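Local coordinates for scarecrow-like protein 3 (Arabidopsis thaliana, PDB 6KPB) that is probably a GRAS-family transcription factor in plant development and binds zinc-finger proteins of the IDD group, JACKDAW among them, at residues 141-146 with 376-381; 369-374 with 395-400. All blocks are in the same frame, centred on the assembly; numbering follows the deposited sequence.

Contact 1. Residues 141-146 with 376-381; sequences EMFPIL and DCLETK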
ATOM      1  N   GLU A 141      12.013  15.817 -14.138  1.00 85.82           N
ATOM      2  CA  GLU A 141      12.794  16.935 -13.621  1.00 71.46           C
ATOM      3  C   GLU A 141      14.154  16.532 -13.068  1.00 69.47           C
ATOM      4  O   GLU A 141      15.095  17.327 -13.145  1.00 74.83           O
ATOM      5  CB  GLU A 141      12.011  17.672 -12.530  1.00 76.06           C
ATOM      6  CG  GLU A 141      10.661  18.198 -12.991  1.00 94.92           C
ATOM      7  CD  GLU A 141      10.296  19.521 -12.349  1.00128.74           C
ATOM      8  OE1 GLU A 141      10.294  20.546 -13.064  1.00140.85           O
ATOM      9  OE2 GLU A 141      10.017  19.542 -11.132  1.00136.48           O
ATOM     10  N   MET A 142      14.288  15.328 -12.513  1.00 66.90           N
ATOM     11  CA  MET A 142      15.569  14.893 -11.971  1.00 76.17           C
ATOM     12  C   MET A 142      16.476  14.265 -13.020  1.00 73.91           C
ATOM     13  O   MET A 142      17.688  14.166 -12.792  1.00 72.60           O
ATOM     14  CB  MET A 142      15.348  13.905 -10.820  1.00 68.96           C
ATOM     15  CG  MET A 142      14.472  14.455  -9.703  1.00 73.24           C
ATOM     16  SD  MET A 142      14.143  13.258  -8.399  1.00 83.62           S
ATOM     17  CE  MET A 142      15.722  13.256  -7.554  1.00 87.29           C
ATOM     18  N   PHE A 143      15.927  13.847 -14.159  1.00 82.48           N
ATOM     19  CA  PHE A 143      16.697  13.284 -15.253  1.00 72.65           C
ATOM     20  C   PHE A 143      16.456  14.080 -16.531  1.00 74.50           C
ATOM     21  O   PHE A 143      15.370  14.634 -16.724  1.00 82.94           O
ATOM     22  CB  PHE A 143      16.333  11.813 -15.495  1.00 73.25           C
ATOM     23  CG  PHE A 143      16.712  10.901 -14.365  1.00 84.38           C
ATOM     24  CD1 PHE A 143      15.853  10.702 -13.299  1.00 85.27           C
ATOM     25  CD2 PHE A 143      17.930  10.241 -14.371  1.00 81.01           C
ATOM     26  CE1 PHE A 143      16.200   9.864 -12.258  1.00 80.88           C
ATOM     27  CE2 PHE A 143      18.285   9.402 -13.332  1.00 85.40           C
ATOM     28  CZ  PHE A 143      17.418   9.212 -12.274  1.00 87.41           C
ATOM     29  N   PRO A 144      17.450  14.164 -17.412  1.00 82.07           N
ATOM     30  CA  PRO A 144      17.271  14.854 -18.696  1.00 68.97           C
ATOM     31  C   PRO A 144      16.754  13.972 -19.823  1.00 68.33           C
ATOM     32  O   PRO A 144      16.746  14.423 -20.972  1.00 79.30           O
ATOM     33  CB  PRO A 144      18.697  15.324 -19.006  1.00 74.52           C
ATOM     34  CG  PRO A 144      19.546  14.218 -18.467  1.00 87.13           C
ATOM     35  CD  PRO A 144      18.837  13.696 -17.232  1.00 88.30           C
ATOM     36  N   ILE A 145      16.328  12.743 -19.522  1.00 73.62           N
ATOM     37  CA  ILE A 145      15.956  11.796 -20.570  1.00 64.96           C
ATOM     38  C   ILE A 145      14.783  12.329 -21.381  1.00 72.22           C
ATOM     39  O   ILE A 145      14.840  12.410 -22.614  1.00 73.41           O
ATOM     40  CB  ILE A 145      15.630  10.422 -19.960  1.00 72.67           C
ATOM     41  CG1 ILE A 145      16.794   9.917 -19.101  1.00 83.54           C
ATOM     42  CG2 ILE A 145      15.268   9.435 -21.055  1.00 73.29           C
ATOM     43  CD1 ILE A 145      18.104   9.803 -19.841  1.00 86.46           C
ATOM     44  N   LEU A 146      13.699  12.700 -20.698  1.00 67.90           N
ATOM     45  CA  LEU A 146      12.481  13.091 -21.398  1.00 63.10           C
ATOM     46  C   LEU A 146      12.639  14.439 -22.094  1.00 73.79           C
ATOM     47  O   LEU A 146      12.104  14.640 -23.190  1.00 76.21           O
ATOM     48  CB  LEU A 146      11.306  13.120 -20.421  1.00 60.03           C
ATOM     49  CG  LEU A 146      10.790  11.745 -19.994  1.00 69.86           C
ATOM     50  CD1 LEU A 146       9.669  11.882 -18.980  1.00 73.43           C
ATOM     51  CD2 LEU A 146      10.315  10.967 -21.211  1.00 72.43           C
ATOM     52  N   ASP A 376      23.523   5.523 -10.097  1.00100.06           N
ATOM     53  CA  ASP A 376      24.744   6.286  -9.863  1.00 95.31           C
ATOM     54  C   ASP A 376      24.508   7.778 -10.065  1.00 98.50           C
ATOM     55  O   ASP A 376      25.058   8.601  -9.323  1.00 97.62           O
ATOM     56  CB  ASP A 376      25.860   5.783 -10.781  1.00105.23           C
ATOM     57  CG  ASP A 376      27.246   6.069 -10.231  1.00127.12           C
ATOM     58  OD1 ASP A 376      27.466   7.170  -9.686  1.00134.21           O
ATOM     59  OD2 ASP A 376      28.121   5.185 -10.349  1.00137.72           O
ATOM     60  N   CYS A 377      23.695   8.147 -11.062  1.00 83.33           N
ATOM     61  CA  CYS A 377      23.362   9.554 -11.274  1.00 93.57           C
ATOM     62  C   CYS A 377      22.790  10.174 -10.007  1.00 86.77           C
ATOM     63  O   CYS A 377      23.259  11.219  -9.543  1.00 99.56           O
ATOM     64  CB  CYS A 377      22.360   9.702 -12.422  1.00 84.73           C
ATOM     65  SG  CYS A 377      22.612   8.616 -13.835  1.00126.08           S
ATOM     66  N   LEU A 378      21.772   9.531  -9.430  1.00 71.58           N
ATOM     67  CA  LEU A 378      21.130  10.070  -8.237  1.00 79.80           C
ATOM     68  C   LEU A 378      22.111  10.184  -7.080  1.00 84.76           C
ATOM     69  O   LEU A 378      22.037  11.127  -6.284  1.00 93.25           O
ATOM     70  CB  LEU A 378      19.939   9.196  -7.849  1.00 83.77           C
ATOM     71  CG  LEU A 378      18.771   9.228  -8.833  1.00 77.95           C
ATOM     72  CD1 LEU A 378      17.755   8.148  -8.512  1.00 78.44           C
ATOM     73  CD2 LEU A 378      18.117  10.599  -8.817  1.00 79.80           C
ATOM     74  N   GLU A 379      23.047   9.237  -6.974  1.00 88.94           N
ATOM     75  CA  GLU A 379      24.006   9.269  -5.874  1.00 85.42           C
ATOM     76  C   GLU A 379      24.941  10.467  -5.985  1.00 84.85           C
ATOM     77  O   GLU A 379      25.277  11.094  -4.975  1.00 78.24           O
ATOM     78  CB  GLU A 379      24.801   7.965  -5.833  1.00 88.23           C
ATOM     79  CG  GLU A 379      25.883   7.918  -4.762  1.00 88.00           C
ATOM     80  CD  GLU A 379      25.327   8.002  -3.351  1.00 95.80           C
ATOM     81  OE1 GLU A 379      26.062   8.453  -2.448  1.00 97.84           O
ATOM     82  OE2 GLU A 379      24.157   7.616  -3.144  1.00100.13           O
ATOM     83  N   THR A 380      25.364  10.807  -7.204  1.00 83.19           N
ATOM     84  CA  THR A 380      26.281  11.924  -7.390  1.00 91.07           C
ATOM     85  C   THR A 380      25.588  13.280  -7.372  1.00 92.85           C
ATOM     86  O   THR A 380      26.278  14.304  -7.413  1.00106.47           O
ATOM     87  CB  THR A 380      27.044  11.776  -8.711  1.00 87.41           C
ATOM     88  OG1 THR A 380      26.151  12.001  -9.809  1.00 97.36           O
ATOM     89  CG2 THR A 380      27.647  10.387  -8.830  1.00 87.25           C
ATOM     90  N   LYS A 381      24.258  13.319  -7.307  1.00 95.26           N
ATOM     91  CA  LYS A 381      23.545  14.576  -7.498  1.00 87.61           C
ATOM     92  C   LYS A 381      22.571  14.888  -6.369  1.00 87.86           C
ATOM     93  O   LYS A 381      22.377  16.058  -6.023  1.00 95.22           O
ATOM     94  CB  LYS A 381      22.794  14.550  -8.831  1.00 76.75           C
ATOM     95  CG  LYS A 381      23.692  14.377 -10.047  1.00 79.67           C
ATOM     96  CD  LYS A 381      22.869  14.173 -11.311  1.00 77.70           C
ATOM     97  CE  LYS A 381      23.762  13.954 -12.524  1.00 82.55           C
ATOM     98  NZ  LYS A 381      24.564  15.164 -12.855  1.00 85.00           N
TER
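Phe143 drives the outer end of its ring into the branched end of Leu378. Its CZ lies 3.7 Å from Leu378 CG, with both leucine methyls, CD1 and CD2, close by, so one ring corner meets the fork of the leucine. The two side chains cross at about a right angle, and the leucine comes to the ring obliquely. On the neighbouring corner, Phe143 CE2 meets Cys377 CB at 4.2 Å. Phe143 CG stands anti to the carbonyl carbon, beside the backbone N (chi1 -66°), which carries CZ towards the other helix. Phe143 is also the first residue to leave helical geometry after helix 129-142.

Met142 makes the second touch: a bend at chi3 (75°) places its CE 3.8 Å from Leu378 CD2, so Leu378 CD2 is touched both by Met142 CE and by the Phe143 ring. No hydrogen bond crosses between the segments; Thr380 OG1 donates to Cys377 O over 3.0 Å within its own helix, tilted out of the carbonyl plane. Phe139, Val392 and Tyr456 also pack on Phe143, so the ring is enclosed by several elements. Cut back to an alanine, Phe143's position would probably leave a gap beside Leu378 CG and Cys377 CB, with Met142 CE still on Leu378 CD2.

The contact is thus apolar packing between a helix-to-helix junction in the predicted VHIID region and the last turns of helix 360-381 in the predicted PFYRE region, within the alpha/beta GRAS domain, whose family is grouped with the Rossmann-like folds.

Contact 2. Residues 369-374 with 395-400; sequences YTYAAL and MLFGEE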
ATOM      1  N   TYR A 369      24.065  -3.861 -14.495  1.00 91.60           N
ATOM      2  CA  TYR A 369      24.921  -2.803 -15.023  1.00 97.87           C
ATOM      3  C   TYR A 369      24.115  -1.567 -15.400  1.00 92.82           C
ATOM      4  O   TYR A 369      24.549  -0.437 -15.149  1.00 92.90           O
ATOM      5  CB  TYR A 369      25.712  -3.316 -16.225  1.00 99.31           C
ATOM      6  CG  TYR A 369      26.929  -4.132 -15.855  1.00103.73           C
ATOM      7  CD1 TYR A 369      28.160  -3.524 -15.651  1.00113.01           C
ATOM      8  CD2 TYR A 369      26.847  -5.509 -15.710  1.00110.64           C
ATOM      9  CE1 TYR A 369      29.276  -4.265 -15.314  1.00119.39           C
ATOM     10  CE2 TYR A 369      27.956  -6.260 -15.371  1.00119.60           C
ATOM     11  CZ  TYR A 369      29.169  -5.633 -15.174  1.00128.03           C
ATOM     12  OH  TYR A 369      30.276  -6.378 -14.838  1.00139.25           O
ATOM     13  N   THR A 370      22.939  -1.760 -16.005  1.00 86.42           N
ATOM     14  CA  THR A 370      22.135  -0.622 -16.439  1.00 84.87           C
ATOM     15  C   THR A 370      21.671   0.208 -15.249  1.00 87.73           C
ATOM     16  O   THR A 370      21.866   1.429 -15.215  1.00 94.80           O
ATOM     17  CB  THR A 370      20.934  -1.102 -17.256  1.00 89.77           C
ATOM     18  OG1 THR A 370      21.389  -1.798 -18.424  1.00 90.83           O
ATOM     19  CG2 THR A 370      20.073   0.079 -17.682  1.00 78.28           C
ATOM     20  N   TYR A 371      21.061  -0.439 -14.257  1.00 87.59           N
ATOM     21  CA  TYR A 371      20.507   0.299 -13.130  1.00 79.78           C
ATOM     22  C   TYR A 371      21.571   0.743 -12.136  1.00 83.07           C
ATOM     23  O   TYR A 371      21.315   1.662 -11.352  1.00 86.01           O
ATOM     24  CB  TYR A 371      19.431  -0.538 -12.438  1.00 74.10           C
ATOM     25  CG  TYR A 371      18.192  -0.679 -13.288  1.00 76.72           C
ATOM     26  CD1 TYR A 371      17.216   0.309 -13.295  1.00 85.01           C
ATOM     27  CD2 TYR A 371      18.013  -1.780 -14.114  1.00 81.59           C
ATOM     28  CE1 TYR A 371      16.087   0.194 -14.085  1.00 80.47           C
ATOM     29  CE2 TYR A 371      16.889  -1.905 -14.906  1.00 77.78           C
ATOM     30  CZ  TYR A 371      15.930  -0.914 -14.888  1.00 84.04           C
ATOM     31  OH  TYR A 371      14.808  -1.035 -15.677  1.00 80.90           O
ATOM     32  N   ALA A 372      22.756   0.127 -12.153  1.00 80.11           N
ATOM     33  CA  ALA A 372      23.868   0.683 -11.390  1.00 83.47           C
ATOM     34  C   ALA A 372      24.233   2.065 -11.909  1.00 86.61           C
ATOM     35  O   ALA A 372      24.566   2.965 -11.129  1.00 89.15           O
ATOM     36  CB  ALA A 372      25.079  -0.248 -11.449  1.00 70.16           C
ATOM     37  N   ALA A 373      24.169   2.252 -13.228  1.00 76.63           N
ATOM     38  CA  ALA A 373      24.413   3.567 -13.808  1.00 82.79           C
ATOM     39  C   ALA A 373      23.301   4.542 -13.442  1.00 86.71           C
ATOM     40  O   ALA A 373      23.567   5.676 -13.028  1.00 83.21           O
ATOM     41  CB  ALA A 373      24.556   3.450 -15.326  1.00 76.53           C
ATOM     42  N   LEU A 374      22.042   4.114 -13.585  1.00 79.46           N
ATOM     43  CA  LEU A 374      20.919   4.990 -13.258  1.00 77.89           C
ATOM     44  C   LEU A 374      20.920   5.366 -11.781  1.00 86.63           C
ATOM     45  O   LEU A 374      20.710   6.532 -11.430  1.00 85.65           O
ATOM     46  CB  LEU A 374      19.603   4.321 -13.645  1.00 84.48           C
ATOM     47  CG  LEU A 374      19.285   4.312 -15.141  1.00 91.97           C
ATOM     48  CD1 LEU A 374      18.166   3.332 -15.448  1.00 80.71           C
ATOM     49  CD2 LEU A 374      18.917   5.713 -15.609  1.00 81.93           C
ATOM     50  N   MET A 395       9.471   3.463  -7.013  1.00 79.38           N
ATOM     51  CA  MET A 395       8.258   3.373  -7.820  1.00 79.23           C
ATOM     52  C   MET A 395       8.542   3.213  -9.308  1.00 82.73           C
ATOM     53  O   MET A 395       7.661   2.758 -10.042  1.00 92.06           O
ATOM     54  CB  MET A 395       7.379   4.603  -7.592  1.00 83.88           C
ATOM     55  CG  MET A 395       6.909   4.770  -6.159  1.00 91.01           C
ATOM     56  SD  MET A 395       5.630   6.027  -5.976  1.00107.49           S
ATOM     57  CE  MET A 395       5.307   5.909  -4.216  1.00120.96           C
ATOM     58  N   LEU A 396       9.739   3.570  -9.770  1.00 84.49           N
ATOM     59  CA  LEU A 396      10.085   3.464 -11.184  1.00 75.60           C
ATOM     60  C   LEU A 396      11.106   2.356 -11.419  1.00 77.98           C
ATOM     61  O   LEU A 396      10.755   1.304 -11.959  1.00 83.68           O
ATOM     62  CB  LEU A 396      10.598   4.806 -11.712  1.00 76.91           C
ATOM     63  CG  LEU A 396       9.544   5.907 -11.836  1.00 91.73           C
ATOM     64  CD1 LEU A 396      10.145   7.171 -12.430  1.00 99.71           C
ATOM     65  CD2 LEU A 396       8.364   5.428 -12.668  1.00 98.74           C
ATOM     66  N   PHE A 397      12.367   2.563 -11.031  1.00 80.82           N
ATOM     67  CA  PHE A 397      13.393   1.558 -11.285  1.00 71.87           C
ATOM     68  C   PHE A 397      13.096   0.265 -10.538  1.00 77.15           C
ATOM     69  O   PHE A 397      13.315  -0.830 -11.067  1.00 82.30           O
ATOM     70  CB  PHE A 397      14.768   2.097 -10.892  1.00 76.70           C
ATOM     71  CG  PHE A 397      15.122   3.400 -11.550  1.00 80.92           C
ATOM     72  CD1 PHE A 397      14.665   3.697 -12.825  1.00 72.95           C
ATOM     73  CD2 PHE A 397      15.907   4.332 -10.890  1.00 81.56           C
ATOM     74  CE1 PHE A 397      14.990   4.897 -13.429  1.00 77.70           C
ATOM     75  CE2 PHE A 397      16.233   5.533 -11.489  1.00 74.38           C
ATOM     76  CZ  PHE A 397      15.774   5.815 -12.761  1.00 79.66           C
ATOM     77  N   GLY A 398      12.595   0.373  -9.306  1.00 71.12           N
ATOM     78  CA  GLY A 398      12.262  -0.823  -8.550  1.00 69.57           C
ATOM     79  C   GLY A 398      11.180  -1.651  -9.216  1.00 77.67           C
ATOM     80  O   GLY A 398      11.253  -2.882  -9.238  1.00 82.46           O
ATOM     81  N   GLU A 399      10.163  -0.988  -9.772  1.00 81.92           N
ATOM     82  CA  GLU A 399       9.108  -1.715 -10.467  1.00 81.23           C
ATOM     83  C   GLU A 399       9.628  -2.356 -11.747  1.00 84.07           C
ATOM     84  O   GLU A 399       9.258  -3.489 -12.075  1.00 89.50           O
ATOM     85  CB  GLU A 399       7.937  -0.783 -10.769  1.00 87.28           C
ATOM     86  CG  GLU A 399       7.045  -0.531  -9.571  1.00 99.10           C
ATOM     87  CD  GLU A 399       6.482  -1.816  -8.997  1.00112.34           C
ATOM     88  OE1 GLU A 399       6.033  -2.675  -9.787  1.00120.24           O
ATOM     89  OE2 GLU A 399       6.500  -1.973  -7.759  1.00116.00           O
ATOM     90  N   GLU A 400      10.487  -1.647 -12.481  1.00 75.51           N
ATOM     91  CA  GLU A 400      11.065  -2.221 -13.689  1.00 78.89           C
ATOM     92  C   GLU A 400      11.991  -3.382 -13.356  1.00 85.02           C
ATOM     93  O   GLU A 400      11.939  -4.431 -14.009  1.00 85.19           O
ATOM     94  CB  GLU A 400      11.805  -1.140 -14.477  1.00 80.44           C
ATOM     95  CG  GLU A 400      10.910   0.001 -14.939  1.00 92.34           C
ATOM     96  CD  GLU A 400      11.683   1.115 -15.616  1.00 96.76           C
ATOM     97  OE1 GLU A 400      12.930   1.041 -15.649  1.00 93.21           O
ATOM     98  OE2 GLU A 400      11.045   2.065 -16.114  1.00 93.77           O
TER
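Tyr371 reaches across to Phe397 and Glu400 from one helix of an antiparallel helical hairpin, formed by helix 360-381 and the next helix in the chain, 387-406. The short segments run at 171° to each other with their axes 11.6 Å apart, a spacing wide enough for large side chains between them. From CB, the tyrosine heads towards the other helix, its CG anti to the carbonyl carbon (chi1 -70°), and the ring then runs past Phe397 towards Glu400. Along that path Tyr371 CD1 lies 3.9 Å from Phe397 CB. One atom further, Tyr371 CE1 is near Phe397 CB and 3.6 Å from Glu400 OE1, which lies near the ring plane. At the tip, Tyr371 OH donates a hydrogen bond to Glu400 OE1 across 2.8 Å, while Glu400 CB sits 3.2 Å from the same hydroxyl oxygen, Tyr371 OH.

The bond uses the anti side of the carboxylate and comes in 20° out of its plane. Glu400 has an extended chain beyond CG, and it crosses the tyrosine at about a right angle. Glu414, from a nearby loop, also touches Glu400. Ile401 and Ile404 of helix 387-406 also pack on the tyrosine, adding apolar cover.

The rings of Tyr371 and Phe397 are oblique to each other, and the closest approach between them is near Tyr371 CE1 and Phe397 CD1, 4.0 Å apart. Leu374, nearly one turn on from Tyr371, fills the place beside them: its CB stands above one face of the Phe397 ring, offset towards the rim, and Leu374 CD1 ends 4.1 Å from Phe397 CE1.

How the contacts relate
Both contacts are buried, three of four touching residues in each, and both use helix 360-381: contact 2 takes its middle turns and contact 1 its C-terminal end. Measured from the centre of each contact to the centre of the chain, contact 2 lies about 11 Å away and contact 1 about 15 Å. Contact 2 joins consecutive helices, whereas contact 1 brings in a junction from far back in the sequence. The chemistry differs accordingly: contact 1 is held by apolar touches alone, while contact 2 adds a tyrosine-carboxylate hydrogen bond. They form one continuous interior, since Phe143 CZ packs 3.8 Å from Phe397 CZ. Helix 360-381 also meets the bound peptide through Tyr369, Ala372 and Asp376, residues that take no part in either contact.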